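Side-chain contacts in DUF2235 domain-containing protein (Pseudomonas aeruginosa, PDB 4O5P), which is a type VI secretion phospholipase effector, Tle1, which probably hydrolyses phospholipids in the membranes of target cells: residues 699-703 with 704-708; 447-451 with 452-456; 296-299 with 300-304; 130-134 with 135-139. One frame throughout, in Å; residues are numbered along the deposited sequence.

From the N terminus the order is contacts 4, 3, 2 and 1. Each is a local contact: turns in contacts 4, 3 and 1, a helix start in contact 2. All four stand in series, with none nesting or crossing. Contact 4 lies in the loop before helix 139-162. It touches contact 3, where strand 294-299 ends: A139 O takes a weak hydrogen bond from W301 NE1. Contact 3 and contact 1 reach the same antiparallel sheet, at strand 294-299 and at the hairpin of 697-702 and 705-706, with centres 13 Å apart. Contact 2 starts helix 451-463 on the other side of the chain's centre from contact 1, about 47 Å away between centres.

Contact 1 (699-703 with 704-708); sequences VLATA and GRVVG
T702 and R705 are joined through their backbones by two bonds, one each way. R705 N donates to T702 O and T702 N to R705 O, both at 3.0 Å. V707 N adds a third bond, to L700 O at 3.0 Å. One water donates to both L700 O and V707 O. A second water lies between A703 O and R705 NH1, very close to A703 O.

The bonds build a tight beta hairpin. A type I' turn spans T702 to R705, with positive phi at A703 (54°) and G704 (80°). The hairpin ends a four-stranded antiparallel sheet, in which L700 and A701 form a classic beta bulge opposite V611.

Apolar contacts lie on both faces. A701 CB meets V706 CG2 at 4.3 Å. V699 CG1 touches V707 CG2 at 4.1 Å, the two side chains crossing at about a right angle. The other V706 methyl, CG1, lies against the carbonyl oxygen L700 O, at 3.4 Å.

On the face of T702 and R705, chi1 of 62° puts R705 CG between its backbone N and carbonyl carbon, 3.4 Å from T702 O. The extended chain then carries the guanidinium past A703 CB, and NH2 makes a weak hydrogen bond to L789 O. T702 OG1 is hydrogen-bonded to T610 OG1. I786 of helix 779-787 packs on V699, T702 and R705.

Contact 2 (447-451 with 452-456); sequences FSVSE and ELATR
S450 OG accepts a hydrogen bond from L453 N at 3.3 Å. The bond is nearly straight, with 168° at the hydrogen. Chi1 of 75° sets OG between the backbone N and the carbonyl carbon of S450, turned toward the first turn of the helix. OG also lies against L453 CB, at 3.6 Å.

The next bonds are regular helix bonds. A454 N donates to S450 O at 3.0 Å. E451 O takes two donors, T455 N at 2.9 Å and T455 OG1 at 3.0 Å, which reach it from opposite faces of the carbonyl plane. The threonine hydroxyl lies beside its own backbone N (chi1 -72°), and from there it reaches back one turn.

V449 closes the apolar side. Its CG1 meets L453 CD2 at 3.9 Å, the two side chains crossing at about a right angle. The same methyl lies 4.3 Å from A454 CB.

Further along the helix, E452 OE2 sits over one face of the R456 guanidinium, 3.4 Å from NH2. No N-H points at it, so the attraction is one of charge alone. R456 NH1 has firmer partners in E657 and Q658.

Around this shell, E399 bonds to the S450 backbone, and its O takes a weak bond from OG. Q404, I405 and Q408 of helix 403-416 cover V449. K650 of helix 649-657 packs on T455.

S450 is thus a classical serine N-cap, and V449 against A454 resembles the hydrophobic staple often found beside one, here at the start of helix 451-463.

Contact 3 (296-299 with 300-304); sequences AGHM and DWADD
M299, a selenomethionine, packs against W301 in the tight part of this contact. Its CB lies over one face of the indole, 4.1 Å from the centroid of the five-membered ring, a CH-pi contact. The two side chains run side by side in the same direction. SE approaches obliquely and meets W301 CZ2 at 3.6 Å, a Met-aromatic contact. A302 CB covers the rim of the same indole face as M299 CB. A302 N donates to M299 O at 2.9 Å, turning the chain as strand 294-299 ends. Side chains of helices 139-162 and 238-254 pack on the indole.

The side of H298 and D303 is looser and wetter. D303 OD1 lies at the imidazole edge, near the ring plane, 3.5 Å from H298 CD2 and 3.4 Å from H298 CB. The ring and carboxylate planes are 46° apart. A water donates to both H298 O and D303 OD2, at 2.8 and 2.7 Å. The ring of H688 meets that of H298.

Chemically, the buried half combines the A302-M299 backbone bond with CH-pi and Met-aromatic packing, the selenium standing where the methionine sulfur would be. In the other half OD1 meets carbons of the histidine, and the carboxylate is tied to the strand through water.

Contact 4 (130-134 with 135-139); sequences TPSNM and GLIGA
A type I' beta turn spans N133 to L136 in the loop between strand 111-116 and helix 139-162. M134, a selenomethionine, and G135 occupy its two central positions, both with positive phi (51° and 71°). L136 N closes the turn with a hydrogen bond to N133 O at 2.9 Å.

The side chains of the two closing residues also meet. N133 CG is placed between its backbone N and carbonyl carbon by a chi1 of 65°. This brings the amide across to the leucine, where N133 ND2 lies 3.3 Å from L136 CB and 3.5 Å from L136 CD2. These are nitrogen-to-carbon contacts, so the leucine packs against the amide without bonding to it.

S132 packs on the following backbone. Its CB is 3.3 Å from L136 O. Its OG is 4.3 Å from I137 CD1 and 3.9 Å from G135 N, both loose approaches.

The turn itself is at the surface, but its flanks are held. S132 pairs through its backbone with G120, and I137 with G287. The I137 side chain is buried against V119 and M299, and A139 also touches M299, where helix 139-162 begins. Between the backbone pairs S132-G120 and I137-G287 the chain makes an exposed tight reversal with two residues at its corner, the second a glycine, as is typical of type I' turns.

Contact 1 (699-703 with 704-708)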
loop_
_atom_site.group_PDB
_atom_site.type_symbol
_atom_site.label_atom_id
_atom_site.label_comp_id
_atom_site.label_asym_id
_atom_site.label_seq_id
_atom_site.Cartn_x
_atom_site.Cartn_y
_atom_site.Cartn_z
ATOM N N VAL A 699 5.852 1.629 -21.307
ATOM C CA VAL A 699 5.109 0.443 -20.881
ATOM C C VAL A 699 5.801 -0.795 -21.421
ATOM O O VAL A 699 5.990 -0.929 -22.628
ATOM C CB VAL A 699 3.643 0.454 -21.352
ATOM C CG1 VAL A 699 2.953 -0.820 -20.903
ATOM C CG2 VAL A 699 2.910 1.679 -20.811
ATOM N N LEU A 700 6.182 -1.697 -20.522
ATOM C CA LEU A 700 6.843 -2.932 -20.929
ATOM C C LEU A 700 5.794 -4.027 -21.029
ATOM O O LEU A 700 5.826 -4.865 -21.935
ATOM C CB LEU A 700 7.900 -3.320 -19.892
ATOM C CG LEU A 700 8.871 -4.445 -20.205
ATOM C CD1 LEU A 700 9.675 -4.135 -21.474
ATOM C CD2 LEU A 700 9.791 -4.657 -19.003
ATOM N N ALA A 701 4.865 -4.008 -20.075
ATOM C CA ALA A 701 3.809 -5.011 -20.038
ATOM C C ALA A 701 2.567 -4.452 -19.346
ATOM O O ALA A 701 2.664 -3.751 -18.341
ATOM C CB ALA A 701 4.294 -6.262 -19.328
ATOM N N THR A 702 1.398 -4.766 -19.888
ATOM C CA THR A 702 0.149 -4.302 -19.305
ATOM C C THR A 702 -0.989 -5.104 -19.916
ATOM O O THR A 702 -0.822 -5.692 -20.994
ATOM C CB THR A 702 -0.082 -2.803 -19.564
ATOM O OG1 THR A 702 -1.185 -2.344 -18.777
ATOM C CG2 THR A 702 -0.371 -2.543 -21.022
ATOM N N ALA A 703 -2.118 -5.140 -19.216
ATOM C CA ALA A 703 -3.312 -5.856 -19.668
ATOM C C ALA A 703 -2.986 -7.316 -19.998
ATOM O O ALA A 703 -3.604 -7.913 -20.876
ATOM C CB ALA A 703 -3.919 -5.159 -20.864
ATOM N N GLY A 704 -1.995 -7.864 -19.295
ATOM C CA GLY A 704 -1.587 -9.252 -19.447
ATOM C C GLY A 704 -0.682 -9.577 -20.621
ATOM O O GLY A 704 -0.356 -10.748 -20.851
ATOM N N ARG A 705 -0.265 -8.570 -21.382
ATOM C CA ARG A 705 0.688 -8.854 -22.451
ATOM C C ARG A 705 1.992 -8.102 -22.278
ATOM O O ARG A 705 2.043 -7.057 -21.631
ATOM C CB ARG A 705 0.092 -8.529 -23.816
ATOM C CG ARG A 705 -0.287 -7.071 -24.046
ATOM C CD ARG A 705 -1.289 -7.067 -25.189
ATOM N NE ARG A 705 -1.709 -5.762 -25.656
ATOM C CZ ARG A 705 -2.972 -5.345 -25.645
ATOM N NH1 ARG A 705 -3.933 -6.124 -25.161
ATOM N NH2 ARG A 705 -3.276 -4.144 -26.114
ATOM N N VAL A 706 3.049 -8.642 -22.858
ATOM C CA VAL A 706 4.274 -7.883 -22.975
ATOM C C VAL A 706 4.171 -7.179 -24.311
ATOM O O VAL A 706 3.941 -7.825 -25.337
ATOM C CB VAL A 706 5.511 -8.777 -22.957
ATOM C CG1 VAL A 706 6.768 -7.918 -23.033
ATOM C CG2 VAL A 706 5.518 -9.619 -21.704
ATOM N N VAL A 707 4.319 -5.857 -24.295
ATOM C CA VAL A 707 4.183 -5.072 -25.509
ATOM C C VAL A 707 5.183 -5.536 -26.565
ATOM O O VAL A 707 6.392 -5.588 -26.312
ATOM C CB VAL A 707 4.393 -3.582 -25.233
ATOM C CG1 VAL A 707 4.422 -2.795 -26.533
ATOM C CG2 VAL A 707 3.306 -3.062 -24.300
ATOM N N GLY A 708 4.676 -5.883 -27.744
ATOM C CA GLY A 708 5.537 -6.307 -28.835
ATOM C C GLY A 708 5.693 -7.810 -28.947
ATOM O O GLY A 708 6.198 -8.299 -29.960
HETATM O O HOH W 1 7.979 -4.767 -24.010
HETATM O O HOH W 2 -3.726 -8.170 -23.353
#

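Contact 2 (447-451 with 452-456)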
loop_
_atom_site.group_PDB
_atom_site.type_symbol
_atom_site.label_atom_id
_atom_site.label_comp_id
_atom_site.label_asym_id
_atom_site.label_seq_id
_atom_site.Cartn_x
_atom_site.Cartn_y
_atom_site.Cartn_z
ATOM N N PHE A 447 -0.357 5.029 21.356
ATOM C CA PHE A 447 -0.351 6.356 20.749
ATOM C C PHE A 447 0.691 7.288 21.378
ATOM O O PHE A 447 0.692 8.489 21.097
ATOM C CB PHE A 447 -1.741 6.998 20.856
ATOM C CG PHE A 447 -2.749 6.473 19.856
ATOM C CD1 PHE A 447 -3.336 5.226 20.023
ATOM C CD2 PHE A 447 -3.106 7.233 18.751
ATOM C CE1 PHE A 447 -4.256 4.747 19.101
ATOM C CE2 PHE A 447 -4.027 6.763 17.817
ATOM C CZ PHE A 447 -4.604 5.525 17.992
ATOM N N SER A 448 1.567 6.744 22.224
ATOM C CA SER A 448 2.570 7.559 22.932
ATOM C C SER A 448 3.585 8.245 22.010
ATOM O O SER A 448 4.112 7.629 21.078
ATOM C CB SER A 448 3.352 6.701 23.930
ATOM O OG SER A 448 2.578 6.376 25.060
ATOM N N VAL A 449 3.858 9.519 22.282
ATOM C CA VAL A 449 4.955 10.239 21.630
ATOM C C VAL A 449 5.836 10.865 22.702
ATOM O O VAL A 449 5.335 11.560 23.582
ATOM C CB VAL A 449 4.434 11.371 20.731
ATOM C CG1 VAL A 449 5.590 12.271 20.267
ATOM C CG2 VAL A 449 3.697 10.806 19.558
ATOM N N SER A 450 7.144 10.640 22.633
ATOM C CA SER A 450 8.042 11.193 23.639
ATOM C C SER A 450 8.475 12.586 23.204
ATOM O O SER A 450 8.378 12.934 22.021
ATOM C CB SER A 450 9.258 10.288 23.830
ATOM O OG SER A 450 10.162 10.415 22.747
ATOM N N GLU A 451 8.942 13.404 24.141
ATOM C CA GLU A 451 9.317 14.749 23.743
ATOM C C GLU A 451 10.583 14.743 22.892
ATOM O O GLU A 451 10.765 15.631 22.069
ATOM C CB GLU A 451 9.396 15.713 24.940
ATOM C CG GLU A 451 10.688 15.676 25.735
ATOM C CD GLU A 451 10.764 16.811 26.759
ATOM O OE1 GLU A 451 9.693 17.305 27.190
ATOM O OE2 GLU A 451 11.897 17.206 27.127
ATOM N N GLU A 452 11.447 13.741 23.058
ATOM C CA GLU A 452 12.658 13.662 22.233
ATOM C C GLU A 452 12.249 13.462 20.771
ATOM O O GLU A 452 12.731 14.161 19.861
ATOM C CB GLU A 452 13.547 12.516 22.719
ATOM C CG GLU A 452 14.851 12.317 21.956
ATOM C CD GLU A 452 15.722 11.203 22.571
ATOM O OE1 GLU A 452 16.459 11.505 23.537
ATOM O OE2 GLU A 452 15.671 10.031 22.101
ATOM N N LEU A 453 11.324 12.526 20.563
ATOM C CA LEU A 453 10.743 12.298 19.249
ATOM C C LEU A 453 10.115 13.581 18.713
ATOM O O LEU A 453 10.423 13.995 17.596
ATOM C CB LEU A 453 9.715 11.148 19.299
ATOM C CG LEU A 453 8.924 10.919 18.008
ATOM C CD1 LEU A 453 9.869 10.606 16.850
ATOM C CD2 LEU A 453 7.832 9.848 18.150
ATOM N N ALA A 454 9.261 14.229 19.504
ATOM C CA ALA A 454 8.634 15.466 19.036
ATOM C C ALA A 454 9.666 16.510 18.601
ATOM O O ALA A 454 9.510 17.163 17.578
ATOM C CB ALA A 454 7.715 16.046 20.099
ATOM N N THR A 455 10.722 16.656 19.384
ATOM C CA THR A 455 11.744 17.658 19.126
ATOM C C THR A 455 12.482 17.393 17.810
ATOM O O THR A 455 12.689 18.303 16.999
ATOM C CB THR A 455 12.756 17.660 20.266
ATOM O OG1 THR A 455 12.152 18.239 21.436
ATOM C CG2 THR A 455 13.972 18.465 19.889
ATOM N N ARG A 456 12.876 16.141 17.612
ATOM C CA ARG A 456 13.581 15.742 16.396
ATOM C C ARG A 456 12.711 15.876 15.144
ATOM O O ARG A 456 13.136 16.396 14.082
ATOM C CB ARG A 456 14.078 14.297 16.577
ATOM C CG ARG A 456 15.180 14.181 17.662
ATOM C CD ARG A 456 15.489 12.729 18.005
ATOM N NE ARG A 456 16.541 12.600 19.012
ATOM C CZ ARG A 456 17.184 11.464 19.285
ATOM N NH1 ARG A 456 16.887 10.358 18.627
ATOM N NH2 ARG A 456 18.122 11.434 20.227
#

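Contact 3 (296-299 with 300-304)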
loop_
_atom_site.group_PDB
_atom_site.type_symbol
_atom_site.label_atom_id
_atom_site.label_comp_id
_atom_site.label_asym_id
_atom_site.label_seq_id
_atom_site.Cartn_x
_atom_site.Cartn_y
_atom_site.Cartn_z
ATOM N N ALA A 296 7.896 -1.607 -11.336
ATOM C CA ALA A 296 6.505 -2.047 -11.163
ATOM C C ALA A 296 5.493 -0.922 -11.402
ATOM O O ALA A 296 5.705 0.230 -10.994
ATOM C CB ALA A 296 6.317 -2.634 -9.760
ATOM N N GLY A 297 4.391 -1.253 -12.070
ATOM C CA GLY A 297 3.289 -0.323 -12.204
ATOM C C GLY A 297 2.089 -0.859 -11.447
ATOM O O GLY A 297 2.214 -1.833 -10.699
ATOM N N HIS A 298 0.929 -0.242 -11.658
ATOM C CA HIS A 298 -0.302 -0.594 -10.935
ATOM C C HIS A 298 -0.771 -2.039 -11.046
ATOM O O HIS A 298 -0.710 -2.650 -12.120
ATOM C CB HIS A 298 -1.473 0.256 -11.428
ATOM C CG HIS A 298 -1.328 1.722 -11.184
ATOM N ND1 HIS A 298 -0.424 2.255 -10.288
ATOM C CD2 HIS A 298 -1.973 2.775 -11.737
ATOM C CE1 HIS A 298 -0.518 3.572 -10.305
ATOM N NE2 HIS A 298 -1.454 3.913 -11.171
HETATM N N MSE A 299 -1.290 -2.559 -9.935
HETATM C CA MSE A 299 -2.181 -3.718 -9.976
HETATM C C MSE A 299 -3.374 -3.356 -10.868
HETATM O O MSE A 299 -3.783 -2.180 -10.933
HETATM C CB MSE A 299 -2.651 -4.084 -8.562
HETATM C CG MSE A 299 -1.575 -4.767 -7.740
HETATM SE SE MSE A 299 -1.998 -4.898 -5.823
HETATM C CE MSE A 299 -0.512 -6.040 -5.308
ATOM N N ASP A 300 -3.933 -4.354 -11.545
ATOM C CA ASP A 300 -4.973 -4.088 -12.540
ATOM C C ASP A 300 -6.178 -3.313 -11.974
ATOM O O ASP A 300 -6.701 -2.397 -12.630
ATOM C CB ASP A 300 -5.394 -5.372 -13.287
ATOM C CG ASP A 300 -5.819 -6.500 -12.355
ATOM O OD1 ASP A 300 -6.102 -6.251 -11.162
ATOM O OD2 ASP A 300 -5.882 -7.660 -12.820
ATOM N N TRP A 301 -6.590 -3.633 -10.748
ATOM C CA TRP A 301 -7.784 -2.979 -10.201
ATOM C C TRP A 301 -7.549 -1.505 -9.881
ATOM O O TRP A 301 -8.506 -0.726 -9.731
ATOM C CB TRP A 301 -8.304 -3.726 -8.975
ATOM C CG TRP A 301 -7.270 -4.002 -7.934
ATOM C CD1 TRP A 301 -6.611 -5.178 -7.738
ATOM C CD2 TRP A 301 -6.776 -3.095 -6.943
ATOM N NE1 TRP A 301 -5.738 -5.061 -6.688
ATOM C CE2 TRP A 301 -5.827 -3.790 -6.176
ATOM C CE3 TRP A 301 -7.050 -1.756 -6.626
ATOM C CZ2 TRP A 301 -5.129 -3.194 -5.123
ATOM C CZ3 TRP A 301 -6.365 -1.169 -5.579
ATOM C CH2 TRP A 301 -5.419 -1.888 -4.834
ATOM N N ALA A 302 -6.269 -1.137 -9.784
ATOM C CA ALA A 302 -5.849 0.199 -9.370
ATOM C C ALA A 302 -5.802 1.208 -10.512
ATOM O O ALA A 302 -5.826 2.423 -10.261
ATOM C CB ALA A 302 -4.479 0.143 -8.683
ATOM N N ASP A 303 -5.707 0.711 -11.750
ATOM C CA ASP A 303 -5.730 1.575 -12.933
ATOM C C ASP A 303 -6.996 2.407 -12.925
ATOM O O ASP A 303 -8.096 1.865 -12.760
ATOM C CB ASP A 303 -5.671 0.737 -14.201
ATOM C CG ASP A 303 -4.345 0.046 -14.369
ATOM O OD1 ASP A 303 -3.305 0.726 -14.277
ATOM O OD2 ASP A 303 -4.331 -1.180 -14.585
ATOM N N ASP A 304 -6.833 3.718 -13.069
ATOM C CA ASP A 304 -7.957 4.666 -13.078
ATOM C C ASP A 304 -8.856 4.635 -11.838
ATOM O O ASP A 304 -9.942 5.208 -11.842
ATOM C CB ASP A 304 -8.789 4.512 -14.350
ATOM C CG ASP A 304 -7.975 4.766 -15.609
ATOM O OD1 ASP A 304 -6.857 5.332 -15.507
ATOM O OD2 ASP A 304 -8.459 4.409 -16.705
HETATM O O HOH W 3 -2.120 -2.702 -14.515
#

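Contact 4 (130-134 with 135-139)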
loop_
_atom_site.group_PDB
_atom_site.type_symbol
_atom_site.label_atom_id
_atom_site.label_comp_id
_atom_site.label_asym_id
_atom_site.label_seq_id
_atom_site.Cartn_x
_atom_site.Cartn_y
_atom_site.Cartn_z
ATOM N N THR A 130 -2.019 -18.786 2.544
ATOM C CA THR A 130 -0.563 -18.689 2.595
ATOM C C THR A 130 -0.075 -17.257 2.396
ATOM O O THR A 130 -0.625 -16.512 1.587
ATOM C CB THR A 130 0.134 -19.611 1.556
ATOM O OG1 THR A 130 -0.530 -19.512 0.293
ATOM C CG2 THR A 130 0.110 -21.044 2.013
ATOM N N PRO A 131 0.969 -16.872 3.138
ATOM C CA PRO A 131 1.609 -15.566 2.943
ATOM C C PRO A 131 2.360 -15.516 1.608
ATOM O O PRO A 131 2.540 -16.563 0.990
ATOM C CB PRO A 131 2.580 -15.471 4.126
ATOM C CG PRO A 131 2.829 -16.869 4.546
ATOM C CD PRO A 131 1.568 -17.631 4.251
ATOM N N SER A 132 2.784 -14.330 1.174
ATOM C CA SER A 132 3.456 -14.165 -0.120
ATOM C C SER A 132 4.882 -14.694 -0.124
ATOM O O SER A 132 5.538 -14.681 0.906
ATOM C CB SER A 132 3.565 -12.691 -0.431
ATOM O OG SER A 132 4.515 -12.118 0.447
ATOM N N ASN A 133 5.386 -15.102 -1.290
ATOM C CA ASN A 133 6.791 -15.535 -1.406
ATOM C C ASN A 133 7.773 -14.401 -1.737
ATOM O O ASN A 133 7.719 -13.824 -2.828
ATOM C CB ASN A 133 6.947 -16.688 -2.419
ATOM C CG ASN A 133 6.609 -16.278 -3.860
ATOM O OD1 ASN A 133 5.593 -16.701 -4.415
ATOM N ND2 ASN A 133 7.472 -15.461 -4.472
HETATM N N MSE A 134 8.666 -14.090 -0.799
HETATM C CA MSE A 134 9.713 -13.090 -1.030
HETATM C C MSE A 134 9.147 -11.773 -1.560
HETATM O O MSE A 134 9.741 -11.149 -2.445
HETATM C CB MSE A 134 10.762 -13.622 -2.020
HETATM C CG MSE A 134 11.556 -14.852 -1.561
HETATM SE SE MSE A 134 13.175 -14.436 -0.549
HETATM C CE MSE A 134 12.391 -14.216 1.231
ATOM N N GLY A 135 7.990 -11.365 -1.045
ATOM C CA GLY A 135 7.365 -10.125 -1.481
ATOM C C GLY A 135 6.777 -10.139 -2.885
ATOM O O GLY A 135 6.636 -9.081 -3.514
ATOM N N LEU A 136 6.429 -11.323 -3.385
ATOM C CA LEU A 136 5.702 -11.405 -4.646
ATOM C C LEU A 136 4.214 -11.349 -4.370
ATOM O O LEU A 136 3.652 -12.260 -3.751
ATOM C CB LEU A 136 6.043 -12.681 -5.407
ATOM C CG LEU A 136 6.440 -12.396 -6.852
ATOM C CD1 LEU A 136 7.289 -11.133 -6.900
ATOM C CD2 LEU A 136 7.189 -13.573 -7.449
ATOM N N ILE A 137 3.579 -10.275 -4.827
ATOM C CA ILE A 137 2.175 -10.042 -4.529
ATOM C C ILE A 137 1.356 -9.790 -5.785
ATOM O O ILE A 137 1.619 -8.846 -6.531
ATOM C CB ILE A 137 2.002 -8.859 -3.555
ATOM C CG1 ILE A 137 3.207 -8.774 -2.606
ATOM C CG2 ILE A 137 0.676 -8.984 -2.812
ATOM C CD1 ILE A 137 2.877 -8.423 -1.155
ATOM N N GLY A 138 0.365 -10.647 -6.016
ATOM C CA GLY A 138 -0.518 -10.505 -7.158
ATOM C C GLY A 138 -1.658 -9.547 -6.862
ATOM O O GLY A 138 -1.928 -9.232 -5.702
ATOM N N ALA A 139 -2.332 -9.093 -7.911
ATOM C CA ALA A 139 -3.368 -8.072 -7.792
ATOM C C ALA A 139 -4.639 -8.595 -7.113
ATOM O O ALA A 139 -5.394 -7.841 -6.460
ATOM C CB ALA A 139 -3.693 -7.518 -9.171
#